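Local coordinates for uncharacterized lipoprotein GfcB (Escherichia coli K12, PDB 2IN5) that is of unknown function but is a membrane-associated lipoprotein related to group 4 capsule proteins, consistent with a part in capsule polysaccharide production, at residues Thr11-Leu16 / Lys60-Asp65; Gln27-Leu32 / Asn139-Asn144; Asp95-Ala100 / Gly174-Ser179; Leu135-Leu138 / Arg143-Leu146; Glu152-Thr157 / Trp163-Trp168. All coordinates share one frame; numbering follows the deposited sequence.

In the fold
Five contacts show how a mostly beta, antiparallel protein ties its loops and N-terminal helices to its strands. Contact 1 opens on helix 8-18 and closes at the end of strand 58-62. Before it closes, contact 2 opens on helix 26-31, reaching much later to the turn between strands 120-140 and 143-156, so the two cross. Contact 3 in turn crosses contact 2, starting in loop residues 95-100 and closing at 174-179. Nested inside it are two hairpin contacts in series: contact 4, which shares Arg143 and Asn144 with contact 2, and contact 5, which pairs 143-156 with 161-170. Trp168 joins these last three, through backbone bonding with Arg177 and Gln178 and a side-chain bond to Glu136.

Contact 1: residues Thr11-Leu16 / Lys60-Asp65; sequences TFRASL and KWLSQD
Arg13 leaves its helix with CG anti to the backbone N (chi1 180°) and runs out straight until chi3, where a turn to 58° brings the guanidinium to the backbone of Ser63 and Gln64. This is helix-on-strand packing in an antiparallel beta fold: helix 8-18 lies against the place where strand 58-62 gives way to a loop, and one arginine makes most of the contact. The arginine chain crosses the Leu62 side chain at about a right angle, with Arg13 CD 3.7 Å from Leu62 CB, so the methylene part packs on carbon while the charged end goes on to oxygen. Arg13 NH2 makes a salt bridge with Asp10 on the same helix, which helps fix the rotation of the group. Arg13 NE, by contrast, is buried here without a partner. Arg13 NH1 donates to Ser63 O at 2.8 Å, lying in the carbonyl plane, through a bent bond of 132° at the hydrogen.

Contact 2: residues Gln27-Leu32 / Asn139-Asn144; sequences QQIQAL and NIAGRN
Ile29 and Ala141 mark the closest backbone approach, with Ile29 CA 6.7 Å from Ala141 CA. On one side is the short, weakly bonded helix 26-31; on the other, a two-residue beta hairpin turn. Ala141 and Gly142 both have positive phi, 60° and 70°, which makes a type I' turn, and Ile140 and Arg143 close it with a reciprocal pair of backbone hydrogen bonds. The helix therefore meets the tip of a hairpin instead of the flat of its strands. Ile29 turns its CG2 branch to the turn and sets it 4.0 Å from Ala141 CB, while its longer branch leads away; around the residue lie Val24, Leu195 and Phe48. Gln30 stretches beyond CG and brings the NE2 end of its amide up to Arg143 CG and CD, which lie close to the amide plane. Gln30 NE2 comes 3.2 Å from Arg143 CD. Gln30 NE2 is also 3.3 Å from Ala141 O, but the angle is too poor for a hydrogen bond. Contact between the helix and the hairpin tip thus rests on methyl against methyl and on an amide nitrogen set end-on against aliphatic carbon, a weakly directional chemistry without a hydrogen bond between helix and turn, at a partly exposed edge.

Contact 3: residues Asp95-Ala100 / Gly174-Ser179; sequences DPLRNA and GQVRQS
Leu97 and Val176 meet by their methyl ends, Leu97 CD2 lying 4.0 Å from Val176 CG2, with the two side chains at about a right angle. Leu97 holds CG anti to its carbonyl carbon (chi1 -68°), an orientation that carries its CD2 across to the strand although CB itself does not aim there. Val176 does point across, and CG2, also anti to the carbonyl carbon, is the branch that touches. A second point lies at Gly174, just before the strand: Ala100 CB sits 3.0 Å from Gly174 O, a short, tight approach of the methyl to the carbonyl oxygen. Asn73 ties the same two backbones together, its ND2 hydrogen-bonded to Leu97 O and Gly174 O and its OD1 to Val176 N. Phe130 and Phe167 also touch Leu97, so the leucine is enclosed by apolar groups from several strands. Such a join is a core loop-to-strand contact of an antiparallel beta fold, in which the 3-10 turn at 96-98 sets a leucine against the start of strand 176-182.

Contact 4: residues Leu135-Leu138 / Arg143-Leu146; sequences LETL and RNVL
Leu138 and Val145 form the firm part of this contact. They are an antiparallel hydrogen-bonded pair, with Leu138 N to Val145 O and Val145 N to Leu138 O both at 3.0 Å. The first bond is the straighter at the hydrogen, 163° against 140°. On the face these two share, Leu138 CB lies 4.0 Å from Val145 CG1. That methyl occupies the crowded position between backbone N and carbonyl carbon (chi1 57°), which presses Val145 CG1 to within 3.3 Å of Leu138 O. Trp168 and Gln178 pack on Leu138, Arg177 and Asp170 on Val145, so this face is the more covered, with Val145 buried. Glu136 reaches out on the same side, and its OE1 is hydrogen-bonded to Trp168 NE1.

The other face is far looser and largely exposed. Thr137 and Leu146 pair there without backbone bonds between them, although Thr137 CA makes a CA-H...O contact with Val145 O at 3.3 Å. Thr137 CG2 rests 3.9 Å from Asn144 CB, and further along Leu135 CD1 approaches Leu146 CD2, a methyl whose placing in the model is doubtful. These are shallow, surface meetings of aliphatic groups. The whole is a beta hairpin near its turn, within a larger antiparallel array, one face built into the fold and the other turned outward.

Contact 5: residues Glu152-Thr157 / Trp163-Trp168; sequences EEVTST and WQNTFW
Glu152 and Asn165 exchange both backbone bonds as an antiparallel hydrogen-bonded pair, and their side chains lie side by side, pointing the same way. Following the glutamate outward, Glu152 CB passes 4.0 Å from Phe167 CE2, and the chain then runs extended, so that CD stays close to Phe167 CE2. At the tip, Asn165 ND2 donates to Glu152 OE1 at 2.8 Å with an angle of 160°, on the anti side but tilted 33° out of the carboxylate plane. The Phe167 ring turns its edge to Glu152 OE1, with CE2 3.4 Å away. The same oxygen forms a salt bridge with Arg75, while OE2 is hydrogen-bonded to Ser128; this buried acid is therefore held at both oxygens.

On the same face, Val154 CG1 sits over the six-membered ring of Trp163 in a CH-pi contact, 4.0 Å from its centroid, and Ser156 OG approaches the ring edge, 3.4 Å from Trp163 CZ3. On the opposite face, that of Glu153 and Gln164, a water donates to Glu153 OE1 and weakly to the backbone Trp163 O. Val154 and Trp163 form the second reciprocally bonded pair. Segments 152-156 and 163-168 run at 146° to each other, a twisted antiparallel pairing within the beta hairpin of strands 143-156 and 161-170.

Contact 1: residues Thr11-Leu16 / Lys60-Asp65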
# COMPACT_ATOMS: atom_id res chain seq x y z
N THR A 11 -10.89 9.39 0.07
CA THR A 11 -11.55 10.67 -0.10
C THR A 11 -11.37 11.28 -1.50
O THR A 11 -12.35 11.67 -2.15
CB THR A 11 -11.06 11.67 0.94
OG1 THR A 11 -11.55 11.27 2.22
CG2 THR A 11 -11.54 13.07 0.62
N PHE A 12 -10.12 11.37 -1.95
CA PHE A 12 -9.84 11.94 -3.26
C PHE A 12 -10.19 11.00 -4.40
O PHE A 12 -10.45 11.44 -5.51
CB PHE A 12 -8.37 12.36 -3.32
CG PHE A 12 -8.08 13.61 -2.54
CD1 PHE A 12 -8.15 14.86 -3.15
CD2 PHE A 12 -7.83 13.55 -1.17
CE1 PHE A 12 -7.97 16.03 -2.41
CE2 PHE A 12 -7.65 14.71 -0.42
CZ PHE A 12 -7.72 15.96 -1.04
N ARG A 13 -10.23 9.70 -4.11
CA ARG A 13 -10.60 8.73 -5.12
C ARG A 13 -12.10 8.83 -5.36
O ARG A 13 -12.56 8.80 -6.50
CB ARG A 13 -10.24 7.31 -4.65
CG ARG A 13 -10.58 6.19 -5.63
CD ARG A 13 -9.94 4.88 -5.17
NE ARG A 13 -10.39 4.52 -3.82
CZ ARG A 13 -11.44 3.76 -3.57
NH1 ARG A 13 -12.16 3.26 -4.56
NH2 ARG A 13 -11.79 3.52 -2.31
N ALA A 14 -12.87 8.97 -4.29
CA ALA A 14 -14.33 9.09 -4.41
C ALA A 14 -14.67 10.36 -5.18
O ALA A 14 -15.47 10.34 -6.11
CB ALA A 14 -14.98 9.11 -3.04
N SER A 15 -14.04 11.45 -4.78
CA SER A 15 -14.27 12.73 -5.43
C SER A 15 -14.05 12.61 -6.94
O SER A 15 -14.83 13.13 -7.74
CB SER A 15 -13.34 13.78 -4.84
OG SER A 15 -13.54 15.04 -5.46
N LEU A 16 -12.98 11.91 -7.33
CA LEU A 16 -12.68 11.74 -8.75
C LEU A 16 -13.84 11.09 -9.49
O LEU A 16 -14.23 11.53 -10.57
CB LEU A 16 -11.42 10.89 -8.92
CG LEU A 16 -11.15 10.41 -10.34
CD1 LEU A 16 -11.00 11.60 -11.27
CD2 LEU A 16 -9.89 9.56 -10.35
N LYS A 60 0.08 -0.18 -7.09
CA LYS A 60 -1.26 -0.61 -6.69
C LYS A 60 -2.34 0.31 -7.24
O LYS A 60 -2.47 1.45 -6.81
CB LYS A 60 -1.38 -0.65 -5.16
CG LYS A 60 -0.74 -1.86 -4.52
CD LYS A 60 0.75 -1.71 -4.36
CE LYS A 60 1.32 -2.91 -3.62
NZ LYS A 60 0.62 -3.13 -2.32
N TRP A 61 -3.11 -0.20 -8.20
CA TRP A 61 -4.18 0.55 -8.85
C TRP A 61 -5.55 0.29 -8.21
O TRP A 61 -5.91 -0.86 -7.94
CB TRP A 61 -4.23 0.21 -10.33
CG TRP A 61 -2.89 0.25 -11.00
CD1 TRP A 61 -1.90 -0.68 -10.90
CD2 TRP A 61 -2.39 1.28 -11.86
NE1 TRP A 61 -0.81 -0.30 -11.64
CE2 TRP A 61 -1.08 0.90 -12.24
CE3 TRP A 61 -2.91 2.48 -12.34
CZ2 TRP A 61 -0.29 1.69 -13.09
CZ3 TRP A 61 -2.13 3.27 -13.19
CH2 TRP A 61 -0.83 2.86 -13.55
N LEU A 62 -6.31 1.35 -7.99
CA LEU A 62 -7.62 1.25 -7.36
C LEU A 62 -8.77 1.64 -8.27
O LEU A 62 -8.71 2.66 -8.94
CB LEU A 62 -7.64 2.14 -6.13
CG LEU A 62 -6.63 1.77 -5.05
CD1 LEU A 62 -6.50 2.90 -4.05
CD2 LEU A 62 -7.05 0.48 -4.39
N SER A 63 -9.83 0.84 -8.27
CA SER A 63 -11.00 1.15 -9.09
C SER A 63 -12.03 1.93 -8.27
O SER A 63 -11.76 2.31 -7.13
CB SER A 63 -11.63 -0.13 -9.62
OG SER A 63 -12.31 -0.80 -8.59
N GLN A 64 -13.19 2.18 -8.86
CA GLN A 64 -14.26 2.91 -8.16
C GLN A 64 -14.90 2.03 -7.09
O GLN A 64 -15.30 2.52 -6.03
CB GLN A 64 -15.32 3.37 -9.15
CG GLN A 64 -16.33 4.35 -8.55
CD GLN A 64 -17.49 4.66 -9.50
OE1 GLN A 64 -17.28 5.05 -10.64
NE2 GLN A 64 -18.71 4.49 -9.01
N ASP A 65 -15.01 0.73 -7.38
CA ASP A 65 -15.59 -0.27 -6.47
C ASP A 65 -14.55 -0.68 -5.43
O ASP A 65 -14.76 -1.60 -4.64
CB ASP A 65 -16.05 -1.50 -7.27
CG ASP A 65 -16.66 -2.59 -6.39
OD1 ASP A 65 -17.37 -2.24 -5.42
OD2 ASP A 65 -16.44 -3.79 -6.67

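Contact 2: residues Gln27-Leu32 / Asn139-Asn144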
# COMPACT_ATOMS: atom_id res chain seq x y z
N GLN A 27 -9.13 15.62 -22.48
CA GLN A 27 -8.36 16.73 -21.95
C GLN A 27 -8.22 16.60 -20.43
O GLN A 27 -7.23 17.03 -19.84
CB GLN A 27 -9.05 18.05 -22.31
CG GLN A 27 -8.32 19.30 -21.85
CD GLN A 27 -6.87 19.31 -22.27
OE1 GLN A 27 -6.54 19.07 -23.44
NE2 GLN A 27 -5.98 19.58 -21.32
N GLN A 28 -9.23 16.00 -19.81
CA GLN A 28 -9.21 15.81 -18.36
C GLN A 28 -8.21 14.74 -17.95
O GLN A 28 -7.60 14.82 -16.88
CB GLN A 28 -10.62 15.46 -17.86
CG GLN A 28 -11.41 16.66 -17.35
CD GLN A 28 -11.64 17.74 -18.41
OE1 GLN A 28 -12.46 17.57 -19.31
NE2 GLN A 28 -10.90 18.84 -18.30
N ILE A 29 -8.02 13.75 -18.82
CA ILE A 29 -7.07 12.67 -18.56
C ILE A 29 -5.66 13.25 -18.45
O ILE A 29 -4.96 13.02 -17.46
CB ILE A 29 -7.09 11.61 -19.71
CG1 ILE A 29 -8.46 10.93 -19.79
CG2 ILE A 29 -6.00 10.56 -19.48
CD1 ILE A 29 -8.88 10.18 -18.53
N GLN A 30 -5.25 14.02 -19.45
CA GLN A 30 -3.92 14.61 -19.44
C GLN A 30 -3.79 15.64 -18.32
O GLN A 30 -2.68 16.07 -17.98
CB GLN A 30 -3.62 15.27 -20.78
CG GLN A 30 -3.70 14.32 -21.96
CD GLN A 30 -3.46 15.03 -23.28
OE1 GLN A 30 -4.15 16.00 -23.61
NE2 GLN A 30 -2.49 14.54 -24.05
N ALA A 31 -4.92 16.03 -17.74
CA ALA A 31 -4.93 17.01 -16.66
C ALA A 31 -4.78 16.34 -15.29
O ALA A 31 -4.44 17.00 -14.30
CB ALA A 31 -6.21 17.85 -16.72
N LEU A 32 -5.05 15.04 -15.21
CA LEU A 32 -4.90 14.34 -13.93
C LEU A 32 -3.41 14.29 -13.60
O LEU A 32 -2.59 13.85 -14.41
CB LEU A 32 -5.50 12.94 -14.00
CG LEU A 32 -7.04 12.93 -14.04
CD1 LEU A 32 -7.53 11.51 -14.08
CD2 LEU A 32 -7.62 13.65 -12.83
N ASN A 139 -2.19 5.50 -30.13
CA ASN A 139 -2.71 6.80 -29.76
C ASN A 139 -3.43 6.59 -28.45
O ASN A 139 -4.41 5.85 -28.37
CB ASN A 139 -3.69 7.33 -30.81
CG ASN A 139 -4.23 8.69 -30.45
OD1 ASN A 139 -5.24 8.82 -29.76
ND2 ASN A 139 -3.52 9.73 -30.88
N ILE A 140 -2.92 7.23 -27.41
CA ILE A 140 -3.46 7.09 -26.07
C ILE A 140 -3.71 8.45 -25.45
O ILE A 140 -2.78 9.25 -25.29
CB ILE A 140 -2.47 6.32 -25.17
CG1 ILE A 140 -2.24 4.92 -25.74
CG2 ILE A 140 -2.99 6.28 -23.74
CD1 ILE A 140 -1.02 4.22 -25.17
N ALA A 141 -4.96 8.71 -25.07
CA ALA A 141 -5.31 10.00 -24.48
C ALA A 141 -4.99 11.09 -25.49
O ALA A 141 -4.54 12.18 -25.12
CB ALA A 141 -4.55 10.22 -23.19
N GLY A 142 -5.21 10.78 -26.77
CA GLY A 142 -4.97 11.73 -27.83
C GLY A 142 -3.53 12.09 -28.12
O GLY A 142 -3.24 13.17 -28.63
N ARG A 143 -2.62 11.18 -27.81
CA ARG A 143 -1.21 11.43 -28.07
C ARG A 143 -0.59 10.20 -28.69
O ARG A 143 -1.01 9.07 -28.44
CB ARG A 143 -0.48 11.77 -26.78
CG ARG A 143 -0.54 13.22 -26.38
CD ARG A 143 0.28 13.42 -25.11
NE ARG A 143 1.56 12.72 -25.21
CZ ARG A 143 2.53 13.05 -26.05
NH1 ARG A 143 3.66 12.35 -26.07
NH2 ARG A 143 2.39 14.10 -26.86
N ASN A 144 0.43 10.44 -29.51
CA ASN A 144 1.12 9.36 -30.16
C ASN A 144 2.31 8.89 -29.34
O ASN A 144 3.00 9.69 -28.70
CB ASN A 144 1.62 9.79 -31.54
CG ASN A 144 0.52 9.78 -32.56
OD1 ASN A 144 -0.47 9.08 -32.41
ND2 ASN A 144 0.71 10.55 -33.62

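Contact 3: residues Asp95-Ala100 / Gly174-Ser179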
# COMPACT_ATOMS: atom_id res chain seq x y z
N ASP A 95 11.50 -11.19 -14.33
CA ASP A 95 10.66 -10.87 -15.47
C ASP A 95 11.38 -9.84 -16.33
O ASP A 95 11.80 -8.79 -15.85
CB ASP A 95 9.31 -10.35 -14.99
CG ASP A 95 8.44 -9.82 -16.12
OD1 ASP A 95 8.55 -10.32 -17.27
OD2 ASP A 95 7.63 -8.92 -15.85
N PRO A 96 11.53 -10.13 -17.63
CA PRO A 96 12.20 -9.21 -18.56
C PRO A 96 11.63 -7.79 -18.61
O PRO A 96 12.35 -6.84 -18.90
CB PRO A 96 12.11 -9.94 -19.91
CG PRO A 96 10.99 -10.90 -19.74
CD PRO A 96 11.08 -11.35 -18.32
N LEU A 97 10.35 -7.66 -18.29
CA LEU A 97 9.71 -6.36 -18.27
C LEU A 97 10.30 -5.49 -17.18
O LEU A 97 9.99 -4.30 -17.10
CB LEU A 97 8.21 -6.51 -18.05
CG LEU A 97 7.48 -7.16 -19.23
CD1 LEU A 97 6.03 -7.44 -18.84
CD2 LEU A 97 7.55 -6.23 -20.43
N ARG A 98 11.13 -6.06 -16.31
CA ARG A 98 11.73 -5.24 -15.26
C ARG A 98 12.73 -4.28 -15.88
O ARG A 98 13.08 -3.27 -15.29
CB ARG A 98 12.41 -6.10 -14.19
CG ARG A 98 11.44 -6.83 -13.28
CD ARG A 98 12.15 -7.53 -12.14
NE ARG A 98 11.83 -6.92 -10.85
CZ ARG A 98 12.39 -5.80 -10.40
NH1 ARG A 98 13.32 -5.19 -11.12
NH2 ARG A 98 12.01 -5.29 -9.24
N ASN A 99 13.19 -4.62 -17.08
CA ASN A 99 14.11 -3.78 -17.83
C ASN A 99 13.66 -3.90 -19.29
O ASN A 99 14.36 -4.46 -20.13
CB ASN A 99 15.55 -4.28 -17.68
CG ASN A 99 16.58 -3.22 -18.08
OD1 ASN A 99 16.39 -2.50 -19.07
ND2 ASN A 99 17.67 -3.13 -17.32
N ALA A 100 12.47 -3.36 -19.56
CA ALA A 100 11.85 -3.43 -20.88
C ALA A 100 12.71 -2.97 -22.05
O ALA A 100 12.57 -3.49 -23.15
CB ALA A 100 10.52 -2.67 -20.87
N GLY A 174 10.99 2.77 -21.73
CA GLY A 174 10.91 1.38 -21.32
C GLY A 174 9.58 1.11 -20.64
O GLY A 174 9.26 -0.02 -20.32
N GLN A 175 8.81 2.17 -20.42
CA GLN A 175 7.50 2.04 -19.79
C GLN A 175 6.50 1.35 -20.70
O GLN A 175 6.37 1.72 -21.85
CB GLN A 175 6.93 3.41 -19.40
CG GLN A 175 5.45 3.34 -19.00
CD GLN A 175 4.80 4.70 -18.83
OE1 GLN A 175 4.94 5.59 -19.67
NE2 GLN A 175 4.06 4.87 -17.74
N VAL A 176 5.80 0.35 -20.17
CA VAL A 176 4.78 -0.37 -20.93
C VAL A 176 3.56 0.56 -20.94
O VAL A 176 3.14 1.05 -19.90
CB VAL A 176 4.45 -1.72 -20.24
CG1 VAL A 176 3.20 -2.35 -20.85
CG2 VAL A 176 5.64 -2.66 -20.36
N ARG A 177 3.02 0.83 -22.13
CA ARG A 177 1.87 1.72 -22.24
C ARG A 177 0.58 0.96 -22.50
O ARG A 177 -0.51 1.51 -22.38
CB ARG A 177 2.08 2.75 -23.36
CG ARG A 177 3.18 3.76 -23.09
CD ARG A 177 2.98 4.51 -21.78
NE ARG A 177 1.76 5.31 -21.72
CZ ARG A 177 1.56 6.45 -22.38
NH1 ARG A 177 2.51 6.93 -23.18
NH2 ARG A 177 0.42 7.10 -22.24
N GLN A 178 0.72 -0.30 -22.86
CA GLN A 178 -0.43 -1.14 -23.12
C GLN A 178 0.01 -2.59 -22.98
O GLN A 178 1.14 -2.93 -23.32
CB GLN A 178 -0.99 -0.90 -24.53
CG GLN A 178 -2.19 -1.77 -24.84
CD GLN A 178 -2.88 -1.42 -26.14
OE1 GLN A 178 -2.59 -2.00 -27.19
NE2 GLN A 178 -3.79 -0.46 -26.08
N SER A 179 -0.87 -3.44 -22.48
CA SER A 179 -0.52 -4.84 -22.33
C SER A 179 -1.73 -5.74 -22.46
O SER A 179 -2.84 -5.34 -22.12
CB SER A 179 0.12 -5.06 -20.95
OG SER A 179 -0.83 -4.81 -19.93

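Contact 4: residues Leu135-Leu138 / Arg143-Leu146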
# COMPACT_ATOMS: atom_id res chain seq x y z
N LEU A 135 7.88 -2.36 -34.56
CA LEU A 135 7.51 -1.04 -34.12
C LEU A 135 6.01 -0.83 -34.33
O LEU A 135 5.40 -1.45 -35.20
CB LEU A 135 8.31 -0.01 -34.92
CG LEU A 135 7.78 1.42 -35.01
CD1 LEU A 135 7.98 2.16 -33.70
CD2 LEU A 135 8.51 2.12 -36.13
N GLU A 136 5.43 0.02 -33.49
CA GLU A 136 4.02 0.35 -33.59
C GLU A 136 3.74 1.62 -32.82
O GLU A 136 4.28 1.84 -31.74
CB GLU A 136 3.12 -0.75 -33.04
CG GLU A 136 1.72 -0.63 -33.62
CD GLU A 136 0.65 -1.45 -32.91
OE1 GLU A 136 0.92 -2.61 -32.52
OE2 GLU A 136 -0.47 -0.92 -32.76
N THR A 137 2.90 2.47 -33.40
CA THR A 137 2.54 3.72 -32.75
C THR A 137 1.09 3.59 -32.28
O THR A 137 0.20 3.20 -33.04
CB THR A 137 2.64 4.91 -33.73
OG1 THR A 137 4.01 5.08 -34.12
CG2 THR A 137 2.14 6.20 -33.08
N LEU A 138 0.87 3.92 -31.01
CA LEU A 138 -0.45 3.85 -30.41
C LEU A 138 -0.89 5.25 -30.06
O LEU A 138 -0.07 6.10 -29.73
CB LEU A 138 -0.42 3.02 -29.12
CG LEU A 138 0.03 1.55 -29.15
CD1 LEU A 138 0.00 0.98 -27.75
CD2 LEU A 138 -0.88 0.77 -30.07
N ARG A 143 -2.62 11.18 -27.81
CA ARG A 143 -1.21 11.43 -28.07
C ARG A 143 -0.59 10.20 -28.69
O ARG A 143 -1.01 9.07 -28.44
CB ARG A 143 -0.48 11.77 -26.78
CG ARG A 143 -0.54 13.22 -26.38
CD ARG A 143 0.28 13.42 -25.11
NE ARG A 143 1.56 12.72 -25.21
CZ ARG A 143 2.53 13.05 -26.05
NH1 ARG A 143 3.66 12.35 -26.07
NH2 ARG A 143 2.39 14.10 -26.86
N ASN A 144 0.43 10.44 -29.51
CA ASN A 144 1.12 9.36 -30.16
C ASN A 144 2.31 8.89 -29.34
O ASN A 144 3.00 9.69 -28.70
CB ASN A 144 1.62 9.79 -31.54
CG ASN A 144 0.52 9.78 -32.56
OD1 ASN A 144 -0.47 9.08 -32.41
ND2 ASN A 144 0.71 10.55 -33.62
N VAL A 145 2.53 7.58 -29.36
CA VAL A 145 3.65 6.99 -28.64
C VAL A 145 4.23 5.82 -29.44
O VAL A 145 3.51 4.90 -29.85
CB VAL A 145 3.22 6.53 -27.20
CG1 VAL A 145 2.07 5.55 -27.27
CG2 VAL A 145 4.41 5.92 -26.48
N LEU A 146 5.53 5.91 -29.71
CA LEU A 146 6.25 4.87 -30.45
C LEU A 146 6.58 3.78 -29.47
O LEU A 146 7.19 4.03 -28.43
CB LEU A 146 7.56 5.41 -31.03
CG LEU A 146 7.43 6.32 -32.24
CD1 LEU A 146 8.82 6.74 -32.72
CD2 LEU A 146 6.70 5.58 -33.34

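Contact 5: residues Glu152-Thr157 / Trp163-Trp168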
# COMPACT_ATOMS: atom_id res chain seq x y z
N GLU A 152 5.04 -12.18 -26.07
CA GLU A 152 5.47 -13.21 -25.14
C GLU A 152 4.72 -14.52 -25.37
O GLU A 152 3.51 -14.61 -25.12
CB GLU A 152 5.26 -12.74 -23.70
CG GLU A 152 5.52 -13.81 -22.63
CD GLU A 152 5.24 -13.31 -21.22
OE1 GLU A 152 4.11 -12.84 -20.96
OE2 GLU A 152 6.15 -13.39 -20.35
N GLU A 153 5.44 -15.52 -25.86
CA GLU A 153 4.85 -16.84 -26.10
C GLU A 153 4.93 -17.63 -24.79
O GLU A 153 6.02 -17.99 -24.34
CB GLU A 153 5.61 -17.58 -27.22
CG GLU A 153 5.56 -16.87 -28.58
CD GLU A 153 4.12 -16.56 -29.04
OE1 GLU A 153 3.29 -17.50 -29.07
OE2 GLU A 153 3.84 -15.39 -29.37
N VAL A 154 3.78 -17.88 -24.18
CA VAL A 154 3.78 -18.60 -22.91
C VAL A 154 3.22 -20.01 -23.05
O VAL A 154 2.31 -20.26 -23.83
CB VAL A 154 2.94 -17.85 -21.83
CG1 VAL A 154 3.20 -18.46 -20.47
CG2 VAL A 154 3.29 -16.37 -21.82
N THR A 155 3.81 -20.93 -22.30
CA THR A 155 3.34 -22.31 -22.28
C THR A 155 3.30 -22.75 -20.82
O THR A 155 4.23 -22.48 -20.06
CB THR A 155 4.26 -23.28 -23.11
OG1 THR A 155 5.58 -23.29 -22.56
CG2 THR A 155 4.32 -22.87 -24.57
N SER A 156 2.20 -23.38 -20.43
CA SER A 156 2.06 -23.89 -19.07
C SER A 156 1.88 -25.39 -19.19
O SER A 156 1.67 -25.92 -20.28
CB SER A 156 0.85 -23.27 -18.36
OG SER A 156 -0.34 -23.47 -19.10
N THR A 157 1.96 -26.07 -18.06
CA THR A 157 1.84 -27.51 -18.07
C THR A 157 0.79 -28.00 -17.09
O THR A 157 0.38 -27.26 -16.18
CB THR A 157 3.20 -28.12 -17.73
OG1 THR A 157 3.16 -29.54 -17.92
CG2 THR A 157 3.55 -27.80 -16.30
N TRP A 163 -0.50 -19.78 -24.83
CA TRP A 163 -1.15 -18.58 -25.31
C TRP A 163 -0.09 -17.51 -25.52
O TRP A 163 1.08 -17.72 -25.19
CB TRP A 163 -2.19 -18.11 -24.30
CG TRP A 163 -1.62 -17.65 -22.99
CD1 TRP A 163 -1.45 -16.36 -22.58
CD2 TRP A 163 -1.19 -18.48 -21.91
NE1 TRP A 163 -0.95 -16.33 -21.30
CE2 TRP A 163 -0.79 -17.62 -20.86
CE3 TRP A 163 -1.11 -19.87 -21.71
CZ2 TRP A 163 -0.31 -18.10 -19.63
CZ3 TRP A 163 -0.64 -20.35 -20.49
CH2 TRP A 163 -0.25 -19.47 -19.46
N GLN A 164 -0.51 -16.37 -26.06
CA GLN A 164 0.41 -15.26 -26.32
C GLN A 164 -0.03 -13.98 -25.63
O GLN A 164 -1.20 -13.62 -25.67
CB GLN A 164 0.49 -15.01 -27.83
CG GLN A 164 1.11 -13.67 -28.23
CD GLN A 164 0.97 -13.37 -29.71
OE1 GLN A 164 1.82 -13.76 -30.52
NE2 GLN A 164 -0.12 -12.70 -30.08
N ASN A 165 0.91 -13.31 -24.97
CA ASN A 165 0.63 -12.02 -24.33
C ASN A 165 1.36 -11.00 -25.18
O ASN A 165 2.33 -11.34 -25.86
CB ASN A 165 1.20 -11.94 -22.91
CG ASN A 165 0.62 -12.97 -21.97
OD1 ASN A 165 -0.60 -13.15 -21.89
ND2 ASN A 165 1.49 -13.65 -21.22
N THR A 166 0.92 -9.76 -25.14
CA THR A 166 1.56 -8.71 -25.92
C THR A 166 1.80 -7.50 -25.03
O THR A 166 0.95 -7.14 -24.22
CB THR A 166 0.69 -8.31 -27.13
OG1 THR A 166 0.37 -9.49 -27.89
CG2 THR A 166 1.44 -7.34 -28.04
N PHE A 167 2.97 -6.89 -25.18
CA PHE A 167 3.34 -5.72 -24.38
C PHE A 167 3.87 -4.61 -25.28
O PHE A 167 4.85 -4.81 -26.00
CB PHE A 167 4.40 -6.11 -23.35
CG PHE A 167 3.97 -7.18 -22.39
CD1 PHE A 167 3.20 -6.86 -21.27
CD2 PHE A 167 4.27 -8.51 -22.64
CE1 PHE A 167 2.75 -7.86 -20.41
CE2 PHE A 167 3.82 -9.52 -21.79
CZ PHE A 167 3.06 -9.19 -20.67
N TRP A 168 3.23 -3.45 -25.23
CA TRP A 168 3.64 -2.28 -26.01
C TRP A 168 4.52 -1.39 -25.16
O TRP A 168 4.04 -0.71 -24.25
CB TRP A 168 2.41 -1.51 -26.45
CG TRP A 168 1.70 -2.17 -27.56
CD1 TRP A 168 1.90 -1.97 -28.90
CD2 TRP A 168 0.67 -3.16 -27.45
NE1 TRP A 168 1.05 -2.78 -29.63
CE2 TRP A 168 0.28 -3.51 -28.76
CE3 TRP A 168 0.03 -3.79 -26.37
CZ2 TRP A 168 -0.71 -4.46 -29.02
CZ3 TRP A 168 -0.97 -4.73 -26.63
CH2 TRP A 168 -1.33 -5.05 -27.95
O HOH W 1 2.19 -19.52 -27.63